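Local coordinates for sperm autoantigenic protein 17 (Danio rerio, PDB 7MY4) that probably dimerizes through its docking and dimerization domain, related to that of type II PKA regulatory subunits, and docks onto A-kinase anchoring proteins, at residues A[23-26]-A[27-31]. Residues are numbered along the deposited sequence; the frame is centred on the assembly and turned at random.
Sequences EGLT and REVLR
Glu23 and Arg27, one helical turn apart, form an i to i+4 salt bridge in which a single carboxylate oxygen accepts two hydrogen bonds. Arg27 presents the edge formed by NE and NH2: NE lies 2.8 Å from Glu23 OE2 and NH2 3.1 Å from the same OE2, which sits 2° out of the guanidinium plane. The NE bond is the straighter and reaches OE2 on its anti side, whereas NH2 comes from above the carboxylate, the two planes being 49° apart. With its CG anti to the backbone N (chi1 -178°) and its chain extended, Glu23 runs alongside Arg27. Replacing Glu23 with an alanine removes the carboxylate, and is likely to leave the Arg27 guanidinium without this charged mate and freer to turn.

Main-chain bonds supply the regular alpha-helical framework, as in Val29 N to Leu25 O at 2.9 Å. Gly24 O accepts from Glu28 N (3.1 Å). In the Glu28 conformer described here, a water 2.8 Å from Gly24 O donates to it and to Glu28 OE2, tying back a carboxylate that otherwise leads away. Thr26 OG1 is hydrogen-bonded to Leu22 O.

Apolar contact is modest: Leu25 CD1 meets Val29 CG2 at 4.0 Å.

Within helix 18-32, the Leu25–Val29 side faces helix 37-55: Leu25 touches Tyr44 and Phe45, and Val29 touches Phe40, consistent with the paired helices of an RIIa-type domain.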
loop_
_atom_site.group_PDB
_atom_site.type_symbol
_atom_site.label_atom_id
_atom_site.label_comp_id
_atom_site.label_asym_id
_atom_site.label_seq_id
_atom_site.Cartn_x
_atom_site.Cartn_y
_atom_site.Cartn_z
ATOM N N GLU A 23 -3.518 8.431 -6.838
ATOM C CA GLU A 23 -4.209 8.125 -8.088
ATOM C C GLU A 23 -4.833 6.736 -8.045
ATOM O O GLU A 23 -5.940 6.520 -8.559
ATOM C CB GLU A 23 -3.239 8.230 -9.266
ATOM C CG GLU A 23 -3.970 7.949 -10.598
ATOM C CD GLU A 23 -3.150 8.181 -11.843
ATOM O OE1 GLU A 23 -2.151 8.932 -11.791
ATOM O OE2 GLU A 23 -3.538 7.630 -12.913
ATOM N N GLY A 24 -4.134 5.773 -7.440
ATOM C CA GLY A 24 -4.666 4.416 -7.373
ATOM C C GLY A 24 -5.937 4.357 -6.551
ATOM O O GLY A 24 -6.933 3.738 -6.942
ATOM N N LEU A 25 -5.920 5.020 -5.401
ATOM C CA LEU A 25 -7.137 5.146 -4.610
ATOM C C LEU A 25 -8.233 5.801 -5.435
ATOM O O LEU A 25 -9.369 5.318 -5.494
ATOM C CB LEU A 25 -6.848 5.968 -3.356
ATOM C CG LEU A 25 -8.087 6.365 -2.546
ATOM C CD1 LEU A 25 -8.772 5.124 -1.981
ATOM C CD2 LEU A 25 -7.712 7.336 -1.463
ATOM N N THR A 26 -7.906 6.923 -6.060
ATOM C CA THR A 26 -8.914 7.707 -6.767
ATOM C C THR A 26 -9.557 6.902 -7.873
ATOM O O THR A 26 -10.784 6.904 -8.033
ATOM C CB THR A 26 -8.250 8.970 -7.326
ATOM O OG1 THR A 26 -7.765 9.747 -6.226
ATOM C CG2 THR A 26 -9.247 9.791 -8.149
ATOM N N ARG A 27 -8.744 6.207 -8.658
ATOM C CA ARG A 27 -9.306 5.435 -9.756
ATOM C C ARG A 27 -10.191 4.310 -9.245
ATOM O O ARG A 27 -11.206 3.986 -9.874
ATOM C CB ARG A 27 -8.183 4.917 -10.636
ATOM C CG ARG A 27 -7.600 6.063 -11.436
ATOM C CD ARG A 27 -6.800 5.588 -12.578
ATOM N NE ARG A 27 -6.070 6.606 -13.327
ATOM C CZ ARG A 27 -6.527 7.243 -14.403
ATOM N NH1 ARG A 27 -7.753 7.022 -14.876
ATOM N NH2 ARG A 27 -5.742 8.107 -15.035
ATOM N N GLU A 28 -9.846 3.704 -8.105
ATOM C CA GLU A 28 -10.710 2.634 -7.609
ATOM C C GLU A 28 -12.003 3.196 -7.017
ATOM O O GLU A 28 -13.071 2.592 -7.181
ATOM C CB GLU A 28 -9.970 1.757 -6.600
ATOM C CG GLU A 28 -8.897 0.875 -7.235
ATOM C CD GLU A 28 -9.402 0.049 -8.407
ATOM O OE1 GLU A 28 -10.341 -0.763 -8.207
ATOM O OE2 GLU A 28 -8.879 0.235 -9.538
ATOM N N VAL A 29 -11.943 4.365 -6.368
ATOM C CA VAL A 29 -13.178 5.038 -5.945
ATOM C C VAL A 29 -14.085 5.332 -7.140
ATOM O O VAL A 29 -15.309 5.109 -7.099
ATOM C CB VAL A 29 -12.825 6.331 -5.190
ATOM C CG1 VAL A 29 -14.056 7.200 -5.005
ATOM C CG2 VAL A 29 -12.199 5.998 -3.824
ATOM N N LEU A 30 -13.508 5.820 -8.222
ATOM C CA LEU A 30 -14.332 6.103 -9.389
ATOM C C LEU A 30 -14.910 4.821 -9.985
ATOM O O LEU A 30 -16.036 4.821 -10.482
ATOM C CB LEU A 30 -13.515 6.858 -10.433
ATOM C CG LEU A 30 -13.084 8.269 -10.033
ATOM C CD1 LEU A 30 -12.086 8.837 -11.056
ATOM C CD2 LEU A 30 -14.288 9.209 -9.910
ATOM N N ARG A 31 -14.135 3.743 -9.999
ATOM C CA ARG A 31 -14.585 2.476 -10.577
ATOM C C ARG A 31 -15.720 1.854 -9.779
ATOM O O ARG A 31 -16.612 1.202 -10.349
ATOM C CB ARG A 31 -13.388 1.519 -10.620
ATOM C CG ARG A 31 -13.651 0.215 -11.321
ATOM C CD ARG A 31 -12.489 -0.787 -11.156
ATOM N NE ARG A 31 -12.753 -1.864 -12.103
ATOM C CZ ARG A 31 -13.596 -2.875 -11.898
ATOM N NH1 ARG A 31 -14.225 -2.995 -10.730
ATOM N NH2 ARG A 31 -13.806 -3.776 -12.863
HETATM O O HOH W 1 -6.473 1.734 -8.838
#